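Local coordinates for protein alpha-galactosidase (Thermus thermophilus, PDB 6LCJ) that probably removes terminal alpha-linked galactose from its substrates by hydrolysis, and assembles as a hexamer, at residues Arg32-Pro38 with Asp120-Tyr126; Ile173-Leu179 with Arg211-Gly215; Leu182-Ala186 with Arg222-Leu228. One frame throughout, in Å; residues are numbered along the deposited sequence.

Contact 1: Arg32-Pro38 with Asp120-Tyr126; sequences REVRVFP and DLLLGRY
D120 O lies 3.1 Å from P38 CD, while the D120 carboxylate pairs with R118 and with R255 of a second subunit. With CG anti to the backbone N (chi1 174°), the L121 side chain runs alongside F37 and carries CD1 over one face of the ring, a CH-pi contact 3.8 Å from the centroid. L122 pairs with V36: V36 N to L122 O and L122 N to V36 O, both 2.9 Å. This is the central strand pair of an antiparallel sheet in the N-terminal beta-sandwich: V34, V36 and L122 turn inward onto strand 102-108 of the facing sheet. On the other face, L123 presses CD1 to within 3.4 Å of R35 NE. G124 forms the second hydrogen-bonded pair, with V34, its O 2.9 Å from V34 N. R125, bent at its third torsion, forms a salt bridge, NE 3.2 Å from E33 OE1 and above the carboxylate plane (63°); with R35 gripping OE2 through NE and NH2, this makes a three-residue salt-bridge network. Y126 N gives a nearly straight bond (169°) to R32 O at 2.8 Å, while Y126 O sits over one face of the R32 guanidinium, whose NH2 bonds A127 O.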
loop_
_atom_site.group_PDB
_atom_site.type_symbol
_atom_site.label_atom_id
_atom_site.label_comp_id
_atom_site.label_asym_id
_atom_site.label_seq_id
_atom_site.Cartn_x
_atom_site.Cartn_y
_atom_site.Cartn_z
ATOM N N ARG E 32 14.125 -35.555 -12.465
ATOM C CA ARG E 32 14.033 -34.491 -11.477
ATOM C C ARG E 32 12.620 -33.934 -11.410
ATOM O O ARG E 32 12.109 -33.643 -10.322
ATOM C CB ARG E 32 15.037 -33.382 -11.794
ATOM C CG ARG E 32 15.567 -32.667 -10.557
ATOM C CD ARG E 32 15.949 -31.224 -10.857
ATOM N NE ARG E 32 16.044 -30.405 -9.645
ATOM C CZ ARG E 32 15.373 -29.263 -9.461
ATOM N NH1 ARG E 32 14.556 -28.810 -10.404
ATOM N NH2 ARG E 32 15.510 -28.575 -8.331
ATOM N N GLU E 33 11.961 -33.796 -12.555
ATOM C CA GLU E 33 10.569 -33.378 -12.586
ATOM C C GLU E 33 9.778 -34.325 -13.470
ATOM O O GLU E 33 10.230 -34.678 -14.562
ATOM C CB GLU E 33 10.407 -31.941 -13.085
ATOM C CG GLU E 33 9.001 -31.438 -12.832
ATOM C CD GLU E 33 8.797 -30.002 -13.237
ATOM O OE1 GLU E 33 9.653 -29.146 -12.899
ATOM O OE2 GLU E 33 7.774 -29.738 -13.906
ATOM N N VAL E 34 8.611 -34.747 -12.993
ATOM C CA VAL E 34 7.739 -35.629 -13.754
ATOM C C VAL E 34 6.330 -35.062 -13.705
ATOM O O VAL E 34 5.929 -34.419 -12.732
ATOM C CB VAL E 34 7.771 -37.091 -13.241
ATOM C CG1 VAL E 34 9.189 -37.665 -13.344
ATOM C CG2 VAL E 34 7.246 -37.190 -11.818
ATOM N N ARG E 35 5.587 -35.279 -14.784
ATOM C CA ARG E 35 4.234 -34.768 -14.910
ATOM C C ARG E 35 3.331 -35.918 -15.304
ATOM O O ARG E 35 3.602 -36.605 -16.288
ATOM C CB ARG E 35 4.162 -33.642 -15.943
ATOM C CG ARG E 35 5.059 -32.477 -15.603
ATOM C CD ARG E 35 4.569 -31.189 -16.222
ATOM N NE ARG E 35 5.371 -30.068 -15.760
ATOM C CZ ARG E 35 5.343 -28.854 -16.286
ATOM N NH1 ARG E 35 4.549 -28.599 -17.318
ATOM N NH2 ARG E 35 6.117 -27.896 -15.782
ATOM N N VAL E 36 2.274 -36.135 -14.532
ATOM C CA VAL E 36 1.322 -37.208 -14.779
ATOM C C VAL E 36 -0.049 -36.570 -14.903
ATOM O O VAL E 36 -0.431 -35.756 -14.055
ATOM C CB VAL E 36 1.343 -38.259 -13.653
ATOM C CG1 VAL E 36 0.287 -39.314 -13.893
ATOM C CG2 VAL E 36 2.721 -38.893 -13.527
ATOM N N PHE E 37 -0.784 -36.921 -15.965
ATOM C CA PHE E 37 -2.091 -36.309 -16.162
ATOM C C PHE E 37 -3.175 -37.342 -15.935
ATOM O O PHE E 37 -3.120 -38.426 -16.527
ATOM C CB PHE E 37 -2.222 -35.705 -17.562
ATOM C CG PHE E 37 -1.153 -34.706 -17.877
ATOM C CD1 PHE E 37 -1.370 -33.354 -17.675
ATOM C CD2 PHE E 37 0.082 -35.125 -18.343
ATOM C CE1 PHE E 37 -0.369 -32.440 -17.939
ATOM C CE2 PHE E 37 1.090 -34.222 -18.604
ATOM C CZ PHE E 37 0.867 -32.876 -18.408
ATOM N N PRO E 38 -4.144 -37.059 -15.071
ATOM C CA PRO E 38 -5.205 -38.009 -14.818
ATOM C C PRO E 38 -6.051 -38.212 -16.059
ATOM O O PRO E 38 -6.327 -37.264 -16.812
ATOM C CB PRO E 38 -6.015 -37.349 -13.694
ATOM C CG PRO E 38 -5.722 -35.904 -13.826
ATOM C CD PRO E 38 -4.300 -35.830 -14.279
ATOM N N ASP E 120 -5.910 -31.366 -12.882
ATOM C CA ASP E 120 -5.537 -31.975 -14.148
ATOM C C ASP E 120 -4.104 -32.491 -14.148
ATOM O O ASP E 120 -3.619 -32.948 -15.189
ATOM C CB ASP E 120 -5.742 -30.969 -15.289
ATOM C CG ASP E 120 -4.928 -29.693 -15.104
ATOM O OD1 ASP E 120 -4.433 -29.448 -13.981
ATOM O OD2 ASP E 120 -4.771 -28.928 -16.083
ATOM N N LEU E 121 -3.416 -32.459 -13.012
ATOM C CA LEU E 121 -1.997 -32.761 -13.049
ATOM C C LEU E 121 -1.494 -33.144 -11.665
ATOM O O LEU E 121 -1.839 -32.500 -10.669
ATOM C CB LEU E 121 -1.217 -31.552 -13.583
ATOM C CG LEU E 121 0.295 -31.689 -13.546
ATOM C CD1 LEU E 121 0.719 -32.739 -14.566
ATOM C CD2 LEU E 121 0.955 -30.360 -13.794
ATOM N N LEU E 122 -0.690 -34.207 -11.625
ATOM C CA LEU E 122 0.253 -34.476 -10.547
ATOM C C LEU E 122 1.637 -34.116 -11.054
ATOM O O LEU E 122 2.062 -34.621 -12.098
ATOM C CB LEU E 122 0.239 -35.947 -10.123
ATOM C CG LEU E 122 -0.801 -36.434 -9.117
ATOM C CD1 LEU E 122 -0.754 -37.954 -8.993
ATOM C CD2 LEU E 122 -0.586 -35.765 -7.761
ATOM N N LEU E 123 2.341 -33.254 -10.325
ATOM C CA LEU E 123 3.692 -32.858 -10.702
ATOM C C LEU E 123 4.646 -33.191 -9.561
ATOM O O LEU E 123 4.512 -32.656 -8.454
ATOM C CB LEU E 123 3.738 -31.368 -11.052
ATOM C CG LEU E 123 5.025 -30.829 -11.688
ATOM C CD1 LEU E 123 4.747 -29.556 -12.469
ATOM C CD2 LEU E 123 6.059 -30.549 -10.618
ATOM N N GLY E 124 5.627 -34.049 -9.839
ATOM C CA GLY E 124 6.648 -34.394 -8.870
ATOM C C GLY E 124 7.946 -33.675 -9.181
ATOM O O GLY E 124 8.385 -33.638 -10.331
ATOM N N ARG E 125 8.551 -33.100 -8.144
ATOM C CA ARG E 125 9.754 -32.297 -8.305
ATOM C C ARG E 125 10.733 -32.615 -7.184
ATOM O O ARG E 125 10.441 -32.366 -6.013
ATOM C CB ARG E 125 9.423 -30.804 -8.319
ATOM C CG ARG E 125 10.637 -29.917 -8.578
ATOM C CD ARG E 125 10.262 -28.463 -8.687
ATOM N NE ARG E 125 9.408 -28.231 -9.840
ATOM C CZ ARG E 125 8.630 -27.167 -9.979
ATOM N NH1 ARG E 125 8.601 -26.242 -9.026
ATOM N NH2 ARG E 125 7.882 -27.036 -11.067
ATOM N N TYR E 126 11.892 -33.155 -7.548
ATOM C CA TYR E 126 12.976 -33.345 -6.596
ATOM C C TYR E 126 13.666 -32.012 -6.340
ATOM O O TYR E 126 13.899 -31.234 -7.264
ATOM C CB TYR E 126 13.979 -34.375 -7.123
ATOM C CG TYR E 126 13.625 -35.821 -6.795
ATOM C CD1 TYR E 126 13.865 -36.357 -5.533
ATOM C CD2 TYR E 126 13.058 -36.647 -7.753
ATOM C CE1 TYR E 126 13.531 -37.684 -5.233
ATOM C CE2 TYR E 126 12.727 -37.963 -7.465
ATOM C CZ TYR E 126 12.963 -38.474 -6.209
ATOM O OH TYR E 126 12.638 -39.779 -5.949
#

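Contact 2: Ile173-Leu179 with Arg211-Gly215; sequences IGEDLLL and RFPRG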
loop_
_atom_site.group_PDB
_atom_site.type_symbol
_atom_site.label_atom_id
_atom_site.label_comp_id
_atom_site.label_asym_id
_atom_site.label_seq_id
_atom_site.Cartn_x
_atom_site.Cartn_y
_atom_site.Cartn_z
ATOM N N ILE E 173 7.640 -33.247 35.994
ATOM C CA ILE E 173 8.087 -34.571 36.407
ATOM C C ILE E 173 9.260 -34.418 37.354
ATOM O O ILE E 173 9.972 -33.404 37.358
ATOM C CB ILE E 173 8.473 -35.488 35.226
ATOM C CG1 ILE E 173 9.372 -34.749 34.225
ATOM C CG2 ILE E 173 7.217 -36.049 34.567
ATOM C CD1 ILE E 173 10.100 -35.686 33.282
ATOM N N GLY E 174 9.454 -35.445 38.170
ATOM C CA GLY E 174 10.506 -35.441 39.165
ATOM C C GLY E 174 10.823 -36.874 39.517
ATOM O O GLY E 174 10.018 -37.784 39.295
ATOM N N GLU E 175 12.028 -37.066 40.045
ATOM C CA GLU E 175 12.495 -38.406 40.376
ATOM C C GLU E 175 11.564 -39.084 41.378
ATOM O O GLU E 175 11.164 -40.240 41.183
ATOM C CB GLU E 175 13.934 -38.296 40.886
ATOM C CG GLU E 175 14.432 -39.319 41.876
ATOM C CD GLU E 175 15.689 -38.817 42.598
ATOM O OE1 GLU E 175 16.720 -38.566 41.924
ATOM O OE2 GLU E 175 15.637 -38.639 43.837
ATOM N N ASP E 176 11.164 -38.363 42.430
ATOM C CA ASP E 176 10.291 -38.943 43.452
ATOM C C ASP E 176 8.933 -39.334 42.875
ATOM O O ASP E 176 8.461 -40.461 43.074
ATOM C CB ASP E 176 10.111 -37.955 44.611
ATOM C CG ASP E 176 11.235 -38.046 45.658
ATOM O OD1 ASP E 176 12.156 -38.899 45.522
ATOM O OD2 ASP E 176 11.195 -37.243 46.623
ATOM N N LEU E 177 8.293 -38.409 42.152
ATOM C CA LEU E 177 6.967 -38.655 41.601
ATOM C C LEU E 177 6.961 -39.851 40.655
ATOM O O LEU E 177 6.035 -40.674 40.695
ATOM C CB LEU E 177 6.481 -37.396 40.888
ATOM C CG LEU E 177 5.423 -37.492 39.787
ATOM C CD1 LEU E 177 4.081 -37.784 40.391
ATOM C CD2 LEU E 177 5.377 -36.182 39.050
ATOM N N LEU E 178 7.990 -39.977 39.807
ATOM C CA LEU E 178 8.017 -41.081 38.853
ATOM C C LEU E 178 8.343 -42.409 39.524
ATOM O O LEU E 178 7.952 -43.468 39.015
ATOM C CB LEU E 178 9.011 -40.791 37.723
ATOM C CG LEU E 178 8.626 -39.631 36.782
ATOM C CD1 LEU E 178 9.662 -39.415 35.681
ATOM C CD2 LEU E 178 7.234 -39.829 36.172
ATOM N N LEU E 179 9.052 -42.385 40.658
ATOM C CA LEU E 179 9.283 -43.624 41.395
ATOM C C LEU E 179 7.985 -44.158 41.993
ATOM O O LEU E 179 7.756 -45.369 42.008
ATOM C CB LEU E 179 10.345 -43.413 42.476
ATOM C CG LEU E 179 11.791 -43.438 41.951
ATOM C CD1 LEU E 179 12.782 -42.975 42.995
ATOM C CD2 LEU E 179 12.165 -44.812 41.425
ATOM N N ARG E 211 15.228 -31.627 39.971
ATOM C CA ARG E 211 14.193 -32.567 40.363
ATOM C C ARG E 211 14.583 -34.018 40.109
ATOM O O ARG E 211 13.773 -34.909 40.385
ATOM C CB ARG E 211 12.887 -32.207 39.649
ATOM C CG ARG E 211 12.546 -30.717 39.775
ATOM C CD ARG E 211 11.169 -30.367 39.244
ATOM N NE ARG E 211 10.981 -30.744 37.847
ATOM C CZ ARG E 211 11.332 -29.993 36.806
ATOM N NH1 ARG E 211 11.899 -28.806 37.005
ATOM N NH2 ARG E 211 11.117 -30.429 35.562
ATOM N N PHE E 212 15.802 -34.284 39.626
ATOM C CA PHE E 212 16.318 -35.649 39.477
ATOM C C PHE E 212 17.669 -35.787 40.182
ATOM O O PHE E 212 18.685 -36.115 39.557
ATOM C CB PHE E 212 16.424 -36.025 37.997
ATOM C CG PHE E 212 15.093 -36.150 37.323
ATOM C CD1 PHE E 212 14.362 -35.018 36.983
ATOM C CD2 PHE E 212 14.543 -37.389 37.069
ATOM C CE1 PHE E 212 13.118 -35.125 36.398
ATOM C CE2 PHE E 212 13.300 -37.502 36.485
ATOM C CZ PHE E 212 12.589 -36.369 36.143
ATOM N N PRO E 213 17.707 -35.582 41.509
ATOM C CA PRO E 213 19.012 -35.484 42.196
ATOM C C PRO E 213 19.876 -36.733 42.103
ATOM O O PRO E 213 21.101 -36.605 42.049
ATOM C CB PRO E 213 18.625 -35.171 43.649
ATOM C CG PRO E 213 17.201 -35.598 43.776
ATOM C CD PRO E 213 16.582 -35.368 42.440
ATOM N N ARG E 214 19.304 -37.936 42.079
ATOM C CA ARG E 214 20.174 -39.106 42.016
ATOM C C ARG E 214 20.610 -39.449 40.595
ATOM O O ARG E 214 21.328 -40.436 40.410
ATOM C CB ARG E 214 19.503 -40.314 42.678
ATOM C CG ARG E 214 19.633 -40.307 44.209
ATOM C CD ARG E 214 18.691 -41.293 44.893
ATOM N NE ARG E 214 17.312 -40.826 44.843
ATOM C CZ ARG E 214 16.267 -41.487 45.334
ATOM N NH1 ARG E 214 16.443 -42.660 45.935
ATOM N NH2 ARG E 214 15.045 -40.968 45.219
ATOM N N GLY E 215 20.211 -38.669 39.594
ATOM C CA GLY E 215 20.696 -38.876 38.246
ATOM C C GLY E 215 19.885 -39.897 37.469
ATOM O O GLY E 215 19.146 -40.713 38.024
#
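E175 lies roughly perpendicular to R214, with the carboxylate and guanidinium planes 74° apart. The glutamate chain runs out extended, and its two oxygens do different work: OE1 offers its syn lone pair to the backbone N of R214 at 2.7 Å, while OE2 takes NH2 of R214 at 2.8 Å and, more weakly, NE. For the arginine OE2 lies at the edge of the guanidinium and in its plane; for the glutamate NH2 arrives from above the carboxylate plane. The bend of R214 at its third torsion (chi3 -73°) folds the guanidinium back to this place, where D176 OD1 forms a longer salt bridge with NH2 at 3.6 Å. L179 CD1 packs on the same nitrogen.

Next to this polar group, F212 lays one ring face against the G174-E175 peptide, with E175 N 3.8 Å above the plane and over the ring centre. L178 CD1 stands at the ring edge, and I173 CD1 approaches F212 CZ at 3.9 Å. One backbone bond, E175 N to R211 O at 2.8 Å, joins the chains; beside it the side-chain NE of R211 bonds I173 O at 2.9 Å, nearly straight (173°) and with the oxygen in the guanidinium plane.

G174 is the N-cap of helix 175-185, and the type I turn F212-G215 ends in the N-cap glycine of helix 216-224. This ties together the N-terminal ends of two successive outer helices of the (beta/alpha)8 barrel of the melibiase domain.

Contact 3: Leu182-Ala186 with Arg222-Leu228; sequences LDEVA and RIRERGL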
loop_
_atom_site.group_PDB
_atom_site.type_symbol
_atom_site.label_atom_id
_atom_site.label_comp_id
_atom_site.label_asym_id
_atom_site.label_seq_id
_atom_site.Cartn_x
_atom_site.Cartn_y
_atom_site.Cartn_z
ATOM N N LEU E 182 6.011 -45.447 39.008
ATOM C CA LEU E 182 6.625 -46.694 38.558
ATOM C C LEU E 182 6.099 -47.880 39.353
ATOM O O LEU E 182 5.775 -48.933 38.781
ATOM C CB LEU E 182 8.145 -46.602 38.674
ATOM C CG LEU E 182 8.969 -47.885 38.480
ATOM C CD1 LEU E 182 8.997 -48.350 37.030
ATOM C CD2 LEU E 182 10.380 -47.686 38.993
ATOM N N ASP E 183 5.970 -47.708 40.669
ATOM C CA ASP E 183 5.389 -48.740 41.522
ATOM C C ASP E 183 4.021 -49.188 41.019
ATOM O O ASP E 183 3.765 -50.386 40.860
ATOM C CB ASP E 183 5.275 -48.214 42.949
ATOM C CG ASP E 183 5.766 -49.203 43.959
ATOM O OD1 ASP E 183 6.470 -50.145 43.535
ATOM O OD2 ASP E 183 5.440 -49.046 45.160
ATOM N N GLU E 184 3.120 -48.237 40.775
ATOM C CA GLU E 184 1.790 -48.599 40.296
ATOM C C GLU E 184 1.827 -49.130 38.869
ATOM O O GLU E 184 1.097 -50.072 38.532
ATOM C CB GLU E 184 0.866 -47.400 40.380
ATOM C CG GLU E 184 0.881 -46.748 41.722
ATOM C CD GLU E 184 -0.474 -46.814 42.366
ATOM O OE1 GLU E 184 -0.887 -45.808 42.992
ATOM O OE2 GLU E 184 -1.134 -47.872 42.219
ATOM N N VAL E 185 2.654 -48.525 38.011
ATOM C CA VAL E 185 2.705 -48.936 36.613
ATOM C C VAL E 185 3.223 -50.365 36.497
ATOM O O VAL E 185 2.798 -51.119 35.611
ATOM C CB VAL E 185 3.561 -47.941 35.796
ATOM C CG1 VAL E 185 3.931 -48.526 34.430
ATOM C CG2 VAL E 185 2.841 -46.603 35.634
ATOM N N ALA E 186 4.118 -50.776 37.403
ATOM C CA ALA E 186 4.738 -52.092 37.283
ATOM C C ALA E 186 3.738 -53.233 37.458
ATOM O O ALA E 186 4.004 -54.357 37.014
ATOM C CB ALA E 186 5.877 -52.219 38.296
ATOM N N ARG E 222 16.202 -48.604 38.808
ATOM C CA ARG E 222 14.936 -48.874 39.487
ATOM C C ARG E 222 13.876 -49.395 38.516
ATOM O O ARG E 222 13.086 -50.280 38.870
ATOM C CB ARG E 222 14.439 -47.609 40.193
ATOM C CG ARG E 222 15.364 -47.098 41.293
ATOM C CD ARG E 222 15.211 -47.877 42.600
ATOM N NE ARG E 222 15.027 -46.990 43.757
ATOM C CZ ARG E 222 13.866 -46.788 44.390
ATOM N NH1 ARG E 222 12.758 -47.413 43.988
ATOM N NH2 ARG E 222 13.810 -45.954 45.429
ATOM N N ILE E 223 13.849 -48.868 37.286
ATOM C CA ILE E 223 12.862 -49.303 36.299
ATOM C C ILE E 223 13.133 -50.737 35.861
ATOM O O ILE E 223 12.205 -51.547 35.733
ATOM C CB ILE E 223 12.847 -48.353 35.086
ATOM C CG1 ILE E 223 12.288 -46.991 35.468
ATOM C CG2 ILE E 223 12.026 -48.940 33.943
ATOM C CD1 ILE E 223 12.655 -45.932 34.472
ATOM N N ARG E 224 14.396 -51.056 35.567
ATOM C CA ARG E 224 14.728 -52.436 35.209
ATOM C C ARG E 224 14.508 -53.378 36.382
ATOM O O ARG E 224 14.101 -54.525 36.184
ATOM C CB ARG E 224 16.171 -52.543 34.720
ATOM C CG ARG E 224 16.494 -51.675 33.512
ATOM C CD ARG E 224 18.009 -51.471 33.402
ATOM N NE ARG E 224 18.475 -51.429 32.019
ATOM C CZ ARG E 224 18.652 -52.495 31.244
ATOM N NH1 ARG E 224 18.401 -53.712 31.711
ATOM N NH2 ARG E 224 19.087 -52.333 29.995
ATOM N N GLU E 225 14.748 -52.894 37.604
ATOM C CA GLU E 225 14.497 -53.660 38.818
ATOM C C GLU E 225 13.039 -54.088 38.951
ATOM O O GLU E 225 12.736 -54.963 39.767
ATOM C CB GLU E 225 14.907 -52.831 40.042
ATOM C CG GLU E 225 16.273 -53.172 40.617
ATOM C CD GLU E 225 16.814 -52.075 41.528
ATOM O OE1 GLU E 225 16.009 -51.482 42.288
ATOM O OE2 GLU E 225 18.038 -51.797 41.476
ATOM N N ARG E 226 12.127 -53.486 38.187
ATOM C CA ARG E 226 10.726 -53.887 38.203
ATOM C C ARG E 226 10.310 -54.573 36.906
ATOM O O ARG E 226 9.116 -54.627 36.587
ATOM C CB ARG E 226 9.829 -52.684 38.485
ATOM C CG ARG E 226 9.929 -52.182 39.904
ATOM C CD ARG E 226 9.174 -53.115 40.834
ATOM N NE ARG E 226 8.205 -52.418 41.686
ATOM C CZ ARG E 226 6.965 -52.855 41.915
ATOM N NH1 ARG E 226 6.537 -53.983 41.354
ATOM N NH2 ARG E 226 6.146 -52.171 42.706
ATOM N N GLY E 227 11.273 -55.102 36.155
ATOM C CA GLY E 227 10.974 -55.832 34.946
ATOM C C GLY E 227 10.668 -54.984 33.734
ATOM O O GLY E 227 10.167 -55.517 32.741
ATOM N N LEU E 228 10.967 -53.691 33.764
ATOM C CA LEU E 228 10.623 -52.799 32.670
ATOM C C LEU E 228 11.876 -52.224 32.027
ATOM O O LEU E 228 12.842 -51.877 32.718
ATOM C CB LEU E 228 9.726 -51.656 33.158
ATOM C CG LEU E 228 8.301 -52.043 33.548
ATOM C CD1 LEU E 228 7.690 -50.984 34.447
ATOM C CD2 LEU E 228 7.488 -52.215 32.300
#
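L182 and I223 bring their CA atoms to 7.1 Å, and further along A186 and R226 approach to 6.3 Å, where helix 175-185 nears its end and the chain leaves helix 216-224. In 222-228 a Schellman motif ends the helix: L228 N returns to I223 O at 3.2 Å and G227 N to R224 O at 2.9 Å, with G227 at positive phi (79°) as the C-prime residue. I223 O also accepts R226 N, and the donors of L228 and R226 reach it from opposite faces of the carbonyl plane. This reversal sends the chain from the helix into strand 229-234.

L182 sets out toward 222-228 and divides its two methyls. CD1 touches I223 CG1 and L228 CD1, both at 3.9 Å, whereas CD2 rests near R222 O. L182 and L228 lie antiparallel alongside each other, and L228 CD1 also reaches V185 CG1 and the methyl of A186. The two helices are neighbours on the outside of the (beta/alpha)8 barrel, and L182, V185 and I223 also pack on F193 of strand 192-195, joining the helix layer to the parallel strands within.

On the solvent side the contact turns polar. R226 doubles back, bent at its second and third torsions (chi2 -76°), and lays one face of its guanidinium on A186 CB, which is 3.6 Å from NH1. D183 and R226 are placed to form a salt bridge, but D183 OD1 and R226 NH2 are modelled too close together, which leaves the detail of this pair doubtful.

Contact 1 is a buried strand pairing in the N-terminal sandwich, its centre about 53 Å from the centres of contacts 2 and 3, which lie on the opposite side of the chain's centre. Those two are partly buried neighbours, with centres about 14 Å apart; both use helix 175-185 and are joined where L179 packs on R222. Chemistry follows position. In contact 1 regular backbone bonds dominate, and its charged face meets a second subunit. Contact 2, at the helix starts, combines one backbone bond, side-chain-to-backbone bonds, salt bridges and an aromatic ring laid on a peptide. Contact 3, at the helix ends, is chiefly aliphatic, with a charged outer margin. No other subunit touches contacts 2 or 3.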